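Local coordinates for deferrochelatase (Vibrio cholerae, PDB 5DE0), which binds heme b and probably acts as a peroxidase of the dye-decolorizing (DyP-type) family, reducing peroxides while oxidising other substrates, at residues B[31-36]-B[123-128]; B[79-84]-B[91-96]; B[143-148]-B[192-197]. All blocks are in the same frame, centred on the assembly; numbering follows the deposited sequence.

Contact 1: B[31-36]-B[123-128]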
loop_
_atom_site.group_PDB
_atom_site.type_symbol
_atom_site.label_atom_id
_atom_site.label_comp_id
_atom_site.label_asym_id
_atom_site.label_seq_id
_atom_site.Cartn_x
_atom_site.Cartn_y
_atom_site.Cartn_z
ATOM N N ALA B 31 -15.471 -14.466 -22.092
ATOM C CA ALA B 31 -14.614 -15.595 -22.438
ATOM C C ALA B 31 -13.141 -15.203 -22.345
ATOM O O ALA B 31 -12.304 -16.004 -21.923
ATOM C CB ALA B 31 -14.940 -16.110 -23.825
ATOM N N HIS B 32 -12.831 -13.969 -22.735
ATOM C CA HIS B 32 -11.462 -13.474 -22.673
ATOM C C HIS B 32 -11.042 -13.284 -21.216
ATOM O O HIS B 32 -9.887 -13.523 -20.854
ATOM C CB HIS B 32 -11.320 -12.152 -23.437
ATOM C CG HIS B 32 -11.713 -12.233 -24.884
ATOM N ND1 HIS B 32 -12.310 -13.341 -25.435
ATOM C CD2 HIS B 32 -11.594 -11.327 -25.885
ATOM C CE1 HIS B 32 -12.549 -13.119 -26.719
ATOM N NE2 HIS B 32 -12.121 -11.908 -27.015
ATOM N N VAL B 33 -11.992 -12.859 -20.388
ATOM C CA VAL B 33 -11.737 -12.630 -18.973
ATOM C C VAL B 33 -11.470 -13.941 -18.238
ATOM O O VAL B 33 -10.530 -14.034 -17.446
ATOM C CB VAL B 33 -12.913 -11.899 -18.304
ATOM C CG1 VAL B 33 -12.665 -11.760 -16.812
ATOM C CG2 VAL B 33 -13.118 -10.534 -18.943
ATOM N N LEU B 34 -12.296 -14.949 -18.511
ATOM C CA LEU B 34 -12.136 -16.266 -17.899
ATOM C C LEU B 34 -10.776 -16.875 -18.232
ATOM O O LEU B 34 -10.110 -17.445 -17.364
ATOM C CB LEU B 34 -13.254 -17.208 -18.350
ATOM C CG LEU B 34 -13.217 -18.629 -17.781
ATOM C CD1 LEU B 34 -13.190 -18.592 -16.260
ATOM C CD2 LEU B 34 -14.405 -19.438 -18.277
ATOM N N GLN B 35 -10.370 -16.747 -19.493
ATOM C CA GLN B 35 -9.074 -17.246 -19.940
ATOM C C GLN B 35 -7.941 -16.571 -19.183
ATOM O O GLN B 35 -7.008 -17.232 -18.727
ATOM C CB GLN B 35 -8.897 -17.027 -21.445
ATOM C CG GLN B 35 -9.746 -17.936 -22.315
ATOM C CD GLN B 35 -9.433 -17.785 -23.793
ATOM O OE1 GLN B 35 -8.494 -17.085 -24.171
ATOM N NE2 GLN B 35 -10.219 -18.443 -24.638
ATOM N N ALA B 36 -8.028 -15.251 -19.058
ATOM C CA ALA B 36 -7.020 -14.473 -18.349
ATOM C C ALA B 36 -6.935 -14.867 -16.875
ATOM O O ALA B 36 -5.860 -14.833 -16.279
ATOM C CB ALA B 36 -7.311 -12.991 -18.483
ATOM N N GLN B 123 -10.218 -3.388 -20.130
ATOM C CA GLN B 123 -11.427 -2.697 -20.572
ATOM C C GLN B 123 -12.670 -3.570 -20.427
ATOM O O GLN B 123 -13.799 -3.094 -20.559
ATOM C CB GLN B 123 -11.276 -2.243 -22.025
ATOM C CG GLN B 123 -10.135 -1.267 -22.252
ATOM C CD GLN B 123 -10.315 0.027 -21.484
ATOM O OE1 GLN B 123 -9.569 0.316 -20.549
ATOM N NE2 GLN B 123 -11.314 0.813 -21.873
ATOM N N ASP B 124 -12.451 -4.853 -20.159
ATOM C CA ASP B 124 -13.541 -5.809 -20.007
ATOM C C ASP B 124 -13.966 -5.922 -18.548
ATOM O O ASP B 124 -14.961 -6.569 -18.227
ATOM C CB ASP B 124 -13.122 -7.186 -20.533
ATOM C CG ASP B 124 -12.485 -7.119 -21.909
ATOM O OD1 ASP B 124 -12.921 -6.286 -22.733
ATOM O OD2 ASP B 124 -11.540 -7.899 -22.162
ATOM N N ILE B 125 -13.205 -5.271 -17.673
ATOM C CA ILE B 125 -13.311 -5.474 -16.233
ATOM C C ILE B 125 -13.413 -4.155 -15.472
ATOM O O ILE B 125 -12.786 -3.164 -15.847
ATOM C CB ILE B 125 -12.089 -6.273 -15.711
ATOM C CG1 ILE B 125 -12.153 -7.716 -16.201
ATOM C CG2 ILE B 125 -12.008 -6.255 -14.195
ATOM C CD1 ILE B 125 -13.391 -8.435 -15.750
ATOM N N GLU B 126 -14.214 -4.145 -14.413
ATOM C CA GLU B 126 -14.172 -3.056 -13.449
ATOM C C GLU B 126 -13.788 -3.581 -12.072
ATOM O O GLU B 126 -14.496 -4.404 -11.492
ATOM C CB GLU B 126 -15.512 -2.333 -13.378
ATOM C CG GLU B 126 -15.567 -1.270 -12.291
ATOM C CD GLU B 126 -16.849 -0.464 -12.329
ATOM O OE1 GLU B 126 -17.518 -0.459 -13.383
ATOM O OE2 GLU B 126 -17.193 0.155 -11.302
ATOM N N ILE B 127 -12.661 -3.104 -11.553
ATOM C CA ILE B 127 -12.198 -3.507 -10.231
ATOM C C ILE B 127 -12.970 -2.767 -9.142
ATOM O O ILE B 127 -12.765 -1.573 -8.927
ATOM C CB ILE B 127 -10.687 -3.249 -10.062
ATOM C CG1 ILE B 127 -9.893 -4.008 -11.130
ATOM C CG2 ILE B 127 -10.228 -3.640 -8.663
ATOM C CD1 ILE B 127 -8.393 -3.829 -11.023
ATOM N N VAL B 128 -13.863 -3.482 -8.465
ATOM C CA VAL B 128 -14.718 -2.888 -7.442
ATOM C C VAL B 128 -13.920 -2.512 -6.197
ATOM O O VAL B 128 -14.162 -1.475 -5.578
ATOM C CB VAL B 128 -15.858 -3.847 -7.047
ATOM C CG1 VAL B 128 -16.777 -3.198 -6.021
ATOM C CG2 VAL B 128 -16.643 -4.265 -8.277
#

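Contact 2: B[79-84]-B[91-96]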
loop_
_atom_site.group_PDB
_atom_site.type_symbol
_atom_site.label_atom_id
_atom_site.label_comp_id
_atom_site.label_asym_id
_atom_site.label_seq_id
_atom_site.Cartn_x
_atom_site.Cartn_y
_atom_site.Cartn_z
ATOM N N ILE B 79 -24.224 -19.124 -2.246
ATOM C CA ILE B 79 -25.322 -18.168 -2.339
ATOM C C ILE B 79 -24.794 -16.740 -2.403
ATOM O O ILE B 79 -23.605 -16.500 -2.195
ATOM C CB ILE B 79 -26.286 -18.275 -1.136
ATOM C CG1 ILE B 79 -25.575 -17.856 0.154
ATOM C CG2 ILE B 79 -26.852 -19.681 -1.009
ATOM C CD1 ILE B 79 -26.477 -17.816 1.370
ATOM N N ASP B 80 -25.683 -15.792 -2.687
ATOM C CA ASP B 80 -25.333 -14.380 -2.611
ATOM C C ASP B 80 -25.118 -13.986 -1.158
ATOM O O ASP B 80 -25.788 -14.501 -0.266
ATOM C CB ASP B 80 -26.424 -13.507 -3.238
ATOM C CG ASP B 80 -26.425 -13.569 -4.751
ATOM O OD1 ASP B 80 -25.686 -14.401 -5.317
ATOM O OD2 ASP B 80 -27.173 -12.788 -5.378
ATOM N N PHE B 81 -24.177 -13.078 -0.925
ATOM C CA PHE B 81 -23.914 -12.573 0.416
ATOM C C PHE B 81 -25.083 -11.710 0.880
ATOM O O PHE B 81 -25.305 -10.624 0.346
ATOM C CB PHE B 81 -22.611 -11.771 0.433
ATOM C CG PHE B 81 -22.140 -11.390 1.807
ATOM C CD1 PHE B 81 -22.569 -10.216 2.403
ATOM C CD2 PHE B 81 -21.247 -12.194 2.494
ATOM C CE1 PHE B 81 -22.130 -9.858 3.663
ATOM C CE2 PHE B 81 -20.801 -11.843 3.755
ATOM C CZ PHE B 81 -21.244 -10.673 4.340
ATOM N N PRO B 82 -25.843 -12.194 1.875
ATOM C CA PRO B 82 -27.007 -11.438 2.345
ATOM C C PRO B 82 -26.605 -10.267 3.238
ATOM O O PRO B 82 -25.627 -10.375 3.976
ATOM C CB PRO B 82 -27.799 -12.481 3.135
ATOM C CG PRO B 82 -26.750 -13.392 3.676
ATOM C CD PRO B 82 -25.652 -13.443 2.636
ATOM N N GLU B 83 -27.345 -9.165 3.167
ATOM C CA GLU B 83 -27.105 -8.038 4.061
ATOM C C GLU B 83 -27.607 -8.350 5.465
ATOM O O GLU B 83 -28.685 -8.923 5.632
ATOM C CB GLU B 83 -27.774 -6.768 3.536
ATOM C CG GLU B 83 -27.063 -6.133 2.357
ATOM C CD GLU B 83 -27.398 -4.663 2.204
ATOM O OE1 GLU B 83 -28.066 -4.111 3.103
ATOM O OE2 GLU B 83 -26.992 -4.061 1.188
ATOM N N LEU B 84 -26.821 -7.976 6.470
ATOM C CA LEU B 84 -27.182 -8.231 7.860
ATOM C C LEU B 84 -27.082 -6.962 8.701
ATOM O O LEU B 84 -26.221 -6.113 8.464
ATOM C CB LEU B 84 -26.286 -9.322 8.455
ATOM C CG LEU B 84 -26.220 -10.670 7.729
ATOM C CD1 LEU B 84 -25.238 -11.602 8.422
ATOM C CD2 LEU B 84 -27.596 -11.311 7.638
ATOM N N ALA B 91 -23.798 -5.064 7.698
ATOM C CA ALA B 91 -22.938 -5.852 6.823
ATOM C C ALA B 91 -23.411 -5.736 5.377
ATOM O O ALA B 91 -24.270 -6.500 4.939
ATOM C CB ALA B 91 -22.910 -7.313 7.266
ATOM N N PRO B 92 -22.845 -4.773 4.634
ATOM C CA PRO B 92 -23.216 -4.488 3.243
ATOM C C PRO B 92 -22.921 -5.651 2.298
ATOM O O PRO B 92 -22.041 -6.466 2.574
ATOM C CB PRO B 92 -22.347 -3.274 2.886
ATOM C CG PRO B 92 -21.944 -2.683 4.194
ATOM C CD PRO B 92 -21.819 -3.842 5.130
ATOM N N SER B 93 -23.659 -5.720 1.194
ATOM C CA SER B 93 -23.411 -6.723 0.163
ATOM C C SER B 93 -22.835 -6.063 -1.084
ATOM O O SER B 93 -23.391 -5.089 -1.592
ATOM C CB SER B 93 -24.696 -7.478 -0.179
ATOM O OG SER B 93 -24.447 -8.523 -1.105
ATOM N N THR B 94 -21.718 -6.591 -1.574
ATOM C CA THR B 94 -21.036 -5.999 -2.720
ATOM C C THR B 94 -21.368 -6.727 -4.016
ATOM O O THR B 94 -21.341 -7.958 -4.070
ATOM C CB THR B 94 -19.505 -6.002 -2.528
ATOM O OG1 THR B 94 -19.178 -5.518 -1.220
ATOM C CG2 THR B 94 -18.834 -5.124 -3.573
ATOM N N ASP B 95 -21.684 -5.963 -5.059
ATOM C CA ASP B 95 -21.896 -6.533 -6.384
ATOM C C ASP B 95 -20.544 -6.870 -7.007
ATOM O O ASP B 95 -19.840 -5.990 -7.503
ATOM C CB ASP B 95 -22.683 -5.566 -7.273
ATOM C CG ASP B 95 -22.987 -6.145 -8.648
ATOM O OD1 ASP B 95 -22.952 -7.384 -8.803
ATOM O OD2 ASP B 95 -23.269 -5.355 -9.575
ATOM N N VAL B 96 -20.187 -8.151 -6.973
ATOM C CA VAL B 96 -18.874 -8.596 -7.426
ATOM C C VAL B 96 -18.954 -9.995 -8.038
ATOM O O VAL B 96 -19.693 -10.851 -7.553
ATOM C CB VAL B 96 -17.855 -8.579 -6.259
ATOM C CG1 VAL B 96 -18.417 -9.312 -5.051
ATOM C CG2 VAL B 96 -16.514 -9.171 -6.682
#

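Contact 3: B[143-148]-B[192-197]. With HEM (protoporphyrin IX containing Fe), chain F.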
loop_
_atom_site.group_PDB
_atom_site.type_symbol
_atom_site.label_atom_id
_atom_site.label_comp_id
_atom_site.label_asym_id
_atom_site.label_seq_id
_atom_site.Cartn_x
_atom_site.Cartn_y
_atom_site.Cartn_z
ATOM N N THR B 143 -5.787 -3.086 16.018
ATOM C CA THR B 143 -6.464 -2.928 17.293
ATOM C C THR B 143 -5.498 -3.238 18.438
ATOM O O THR B 143 -5.794 -2.979 19.604
ATOM C CB THR B 143 -7.699 -3.845 17.373
ATOM O OG1 THR B 143 -8.566 -3.406 18.422
ATOM C CG2 THR B 143 -7.285 -5.286 17.615
ATOM N N GLY B 144 -4.341 -3.792 18.090
ATOM C CA GLY B 144 -3.311 -4.102 19.065
ATOM C C GLY B 144 -3.348 -5.546 19.526
ATOM O O GLY B 144 -2.454 -6.003 20.238
ATOM N N PHE B 145 -4.390 -6.265 19.119
ATOM C CA PHE B 145 -4.547 -7.671 19.479
ATOM C C PHE B 145 -4.020 -8.581 18.380
ATOM O O PHE B 145 -4.153 -8.276 17.195
ATOM C CB PHE B 145 -6.016 -7.999 19.760
ATOM C CG PHE B 145 -6.526 -7.460 21.066
ATOM C CD1 PHE B 145 -6.774 -6.106 21.226
ATOM C CD2 PHE B 145 -6.775 -8.312 22.131
ATOM C CE1 PHE B 145 -7.249 -5.610 22.427
ATOM C CE2 PHE B 145 -7.252 -7.822 23.336
ATOM C CZ PHE B 145 -7.489 -6.470 23.483
ATOM N N ILE B 146 -3.424 -9.700 18.775
ATOM C CA ILE B 146 -2.926 -10.678 17.817
ATOM C C ILE B 146 -4.088 -11.343 17.087
ATOM O O ILE B 146 -5.073 -11.746 17.707
ATOM C CB ILE B 146 -2.065 -11.756 18.505
ATOM C CG1 ILE B 146 -0.880 -11.109 19.223
ATOM C CG2 ILE B 146 -1.584 -12.790 17.496
ATOM C CD1 ILE B 146 0.008 -12.098 19.948
ATOM N N ASP B 147 -3.973 -11.443 15.766
ATOM C CA ASP B 147 -5.008 -12.072 14.953
ATOM C C ASP B 147 -4.514 -13.386 14.355
ATOM O O ASP B 147 -3.480 -13.424 13.690
ATOM C CB ASP B 147 -5.463 -11.123 13.843
ATOM C CG ASP B 147 -6.615 -11.686 13.031
ATOM O OD1 ASP B 147 -7.393 -12.495 13.579
ATOM O OD2 ASP B 147 -6.742 -11.319 11.845
ATOM N N GLY B 148 -5.258 -14.461 14.600
ATOM C CA GLY B 148 -4.914 -15.765 14.060
ATOM C C GLY B 148 -4.450 -16.756 15.111
ATOM O O GLY B 148 -3.908 -17.811 14.780
ATOM N N ALA B 192 -7.994 -3.711 30.081
ATOM C CA ALA B 192 -8.953 -4.691 30.579
ATOM C C ALA B 192 -10.263 -4.632 29.803
ATOM O O ALA B 192 -10.831 -5.665 29.453
ATOM C CB ALA B 192 -9.207 -4.475 32.062
ATOM N N ALA B 193 -10.734 -3.416 29.538
ATOM C CA ALA B 193 -11.979 -3.208 28.803
ATOM C C ALA B 193 -11.874 -3.720 27.369
ATOM O O ALA B 193 -12.812 -4.325 26.845
ATOM C CB ALA B 193 -12.356 -1.735 28.812
ATOM N N GLN B 194 -10.729 -3.470 26.740
ATOM C CA GLN B 194 -10.489 -3.933 25.378
ATOM C C GLN B 194 -10.462 -5.456 25.326
ATOM O O GLN B 194 -10.921 -6.062 24.359
ATOM C CB GLN B 194 -9.177 -3.366 24.834
ATOM C CG GLN B 194 -9.208 -1.871 24.542
ATOM C CD GLN B 194 -7.994 -1.409 23.754
ATOM O OE1 GLN B 194 -7.030 -2.156 23.580
ATOM N NE2 GLN B 194 -8.037 -0.173 23.267
ATOM N N GLU B 195 -9.925 -6.068 26.376
ATOM C CA GLU B 195 -9.865 -7.522 26.459
ATOM C C GLU B 195 -11.256 -8.114 26.648
ATOM O O GLU B 195 -11.505 -9.261 26.278
ATOM C CB GLU B 195 -8.942 -7.958 27.596
ATOM C CG GLU B 195 -7.475 -7.664 27.335
ATOM C CD GLU B 195 -6.585 -8.071 28.487
ATOM O OE1 GLU B 195 -7.112 -8.599 29.488
ATOM O OE2 GLU B 195 -5.358 -7.864 28.390
ATOM N N LYS B 196 -12.161 -7.326 27.220
ATOM C CA LYS B 196 -13.540 -7.762 27.407
ATOM C C LYS B 196 -14.297 -7.704 26.086
ATOM O O LYS B 196 -15.210 -8.493 25.850
ATOM C CB LYS B 196 -14.250 -6.908 28.463
ATOM C CG LYS B 196 -13.684 -7.051 29.869
ATOM C CD LYS B 196 -13.742 -8.493 30.359
ATOM C CE LYS B 196 -13.160 -8.626 31.758
ATOM N NZ LYS B 196 -13.142 -10.039 32.231
ATOM N N VAL B 197 -13.912 -6.762 25.230
ATOM C CA VAL B 197 -14.511 -6.630 23.906
ATOM C C VAL B 197 -14.075 -7.777 22.995
ATOM O O VAL B 197 -14.896 -8.400 22.320
ATOM C CB VAL B 197 -14.133 -5.286 23.247
ATOM C CG1 VAL B 197 -14.618 -5.244 21.806
ATOM C CG2 VAL B 197 -14.707 -4.124 24.042
HETATM C CHA HEM F . -10.750 -14.832 16.465
HETATM C CHB HEM F . -14.002 -15.256 12.890
HETATM C CHC HEM F . -13.892 -10.447 12.164
HETATM C CHD HEM F . -10.048 -10.176 15.108
HETATM C C1A HEM F . -11.643 -15.368 15.563
HETATM C C2A HEM F . -12.000 -16.768 15.440
HETATM C C3A HEM F . -12.894 -16.883 14.452
HETATM C C4A HEM F . -13.137 -15.561 13.916
HETATM C CMA HEM F . -13.563 -18.184 13.956
HETATM C CAA HEM F . -11.440 -17.918 16.305
HETATM C CBA HEM F . -12.494 -18.310 17.339
HETATM C CGA HEM F . -11.921 -19.312 18.303
HETATM O O1A HEM F . -11.178 -18.896 19.228
HETATM O O2A HEM F . -12.214 -20.524 18.144
HETATM C C1B HEM F . -14.314 -13.991 12.447
HETATM C C2B HEM F . -15.412 -13.659 11.567
HETATM C C3B HEM F . -15.395 -12.344 11.352
HETATM C C4B HEM F . -14.280 -11.774 12.099
HETATM C CMB HEM F . -16.427 -14.655 10.963
HETATM C CAB HEM F . -16.427 -11.629 10.451
HETATM C CBB HEM F . -16.372 -10.323 10.198
HETATM C C1C HEM F . -12.817 -9.948 12.871
HETATM C C2C HEM F . -12.351 -8.572 12.875
HETATM C C3C HEM F . -11.283 -8.505 13.693
HETATM C C4C HEM F . -11.052 -9.832 14.229
HETATM C CMC HEM F . -13.007 -7.436 12.057
HETATM C CAC HEM F . -10.389 -7.300 14.083
HETATM C CBC HEM F . -10.614 -6.034 13.722
HETATM C C1D HEM F . -9.948 -11.345 15.833
HETATM C C2D HEM F . -9.147 -11.524 17.022
HETATM C C3D HEM F . -9.364 -12.982 17.446
HETATM C C4D HEM F . -10.276 -13.536 16.470
HETATM C CMD HEM F . -8.258 -10.475 17.723
HETATM C CAD HEM F . -8.744 -13.697 18.664
HETATM C CBD HEM F . -7.386 -14.290 18.304
HETATM C CGD HEM F . -7.555 -15.371 17.269
HETATM O O1D HEM F . -7.342 -15.084 16.063
HETATM O O2D HEM F . -7.898 -16.522 17.646
HETATM N NA HEM F . -12.357 -14.662 14.617
HETATM N NB HEM F . -13.646 -12.818 12.753
HETATM N NC HEM F . -12.002 -10.684 13.709
HETATM N ND HEM F . -10.592 -12.545 15.545
HETATM FE FE HEM F . -12.192 -12.654 14.231
#

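Contact 1: B[31-36]-B[123-128]
V33 reaches out from the helix 30-38 with both methyl groups turned toward the start of the strand 125-134, and the two branches find different partners. CG1, anti to its own backbone N (chi1 176°), meets the end of the I125 side chain, with I125 CD1 3.6 Å from V33 CG1. The second branch, CG2, lies beside the backbone N of V33 and slides past D124, its nearest atom there being D124 CB, 3.7 Å from V33 CG2. It also stays near the isoleucine, as I125 CD1 is 3.8 Å from V33 CG2. The terminal methyl of I125 therefore rests against both valine branches rather than on one alone, and the valine and isoleucine side chains run at a slant to each other. The aliphatic groups bridge the gap between the backbones, whose nearest CA atoms, V33 CA and D124 CA, are 7.1 Å apart.

No hydrogen bond joins the two segments. D124 offers V33 only its CB, while one carboxylate oxygen, OD1, accepts from the side chains of N29 and Q28 just before the helix. That grip fixes the aspartate beside the helix start. The other oxygen, OD2, points into the neighbourhood of H32 but only grazes it, with H32 CB 4.4 Å from D124 OD2, and the imidazole nitrogens are too distant to bond.

In the same cluster, V33 and I125 both pack on V26 of the strand 18-26, which pairs with 125-134. The contact thus sets the first helix of the N-terminal half against the strand that is outermost in this chain's four-stranded antiparallel sheet, in the 2-3-1-4 strand order of the ferredoxin-like fold found in dimeric alpha/beta-barrel proteins.

Contact 2: B[79-84]-B[91-96]
L84 and A91 form an antiparallel hydrogen-bonded pair at the base of the small beta hairpin made by strands 84-86 and 89-91. The bond from A91 N to L84 O is short, 2.7 Å. Its counterpart, from L84 N to A91 O, is weak at 3.3 Å. A91 O also receives a CA-H...O contact from E83 CA, 3.3 Å away, so two neighbouring donors share one carbonyl oxygen. On the same face of the hairpin L84 CB and A91 CB lie 4.1 Å apart.

Just beyond the pair, the two segments stay together through side chains. S93 OG, anti to its backbone N (chi1 -176°), donates to the carbonyl of F81, where the hydroxyl approaches in the plane of the C=O group. The E83 side chain lies alongside S93, with E83 CG 3.6 Å from the backbone N of S93 and S93 CB also beside it, while its carboxylate OE1 is hydrogen-bonded to H90 of the strand 89-91. The F81 ring meets backbone oxygens rather than another ring across the contact. A91 O sits at the ring edge, near its plane, whereas P92 O approaches obliquely, 3.6 Å from F81 CE1.

A second shell holds these groups in position. F81 packs on L263 of the helix 257-266 and on Q177 of the strand 172-181, and its ring meets that of Y288 with the planes steeply inclined. L84 shares the L263 surface, and both L84 and A91 touch Y267. The hairpin base of the N-terminal half is thereby set against the C-terminal half. Where the two arms separate beyond the hairpin, the crossing bond is the one from S93 OG to F81 O, 2.7 Å long.

Contact 3: B[143-148]-B[192-197]
With CG anti to the carbonyl carbon (chi1 -74°), F145 sends its ring away from the loop 143-148 and toward the helix 191-198; Q194 and E195 likewise carry CG anti to the carbonyl carbon, and their extended side chains run past the ring. The far end of the ring does the touching. F145 CZ comes to 3.6 Å from the backbone oxygen Q194 O, which lies oblique to the ring, whereas the backbone N of E195 sits at the ring edge, near its plane. Two side chains bracket this end: Q194 OE1 is 3.6 Å from F145 CE1, and E195 CG is 4.0 Å from F145 CE2. The amide plane of Q194 is turned 45° from the ring, and the carboxylate plane of E195 stands nearly upright to it, at 82°.

No hydrogen bond crosses between the segments, yet the polar ends are engaged nearby. Q194 NE2 donates to W186 O and Q194 OE1 accepts from K202 NZ, which fixes how the amide is rotated beside the ring. E195 OE2 accepts from the backbone N of K202.

F145 also faces the heme, its CB 3.9 Å from the heme methyl CMD, so one residue joins cofactor and helix. Further along, G148 N makes a hydrogen bond of 2.6 Å to propionate oxygen O1D of the heme. D147 OD1 lies 3.6 Å from that same O1D and 4.8 Å from the heme iron; R233 bonds to both D147 and the heme. G144 and G148 both have positive phi, a bend at which a CB would press on the preceding carbonyl oxygen. The sequence from G144 to G148 is the GXXDG motif of DyP-type peroxidases, here forming a wall of the heme pocket.

Contacts 1 and 2 lie in the N-terminal DyP region and contact 3 in the C-terminal region. Contact 2 lies within the chain stretch that contact 1 brackets; although their centres are 21 Å apart they touch, V128 CG2 being 3.7 Å from D95 O. Contact 3 touches the heme directly, with loop 143-148 lining the pocket. Contact 2 approaches the cofactor at a longer range, through F81, whose side chain is about 8 Å from the heme; its centre is 27 Å from that of contact 3, with nearest atoms about 16 Å apart. Contact 1 is the most remote from the pocket loop: its centre is 40 Å from that of contact 3, across the centre of the chain.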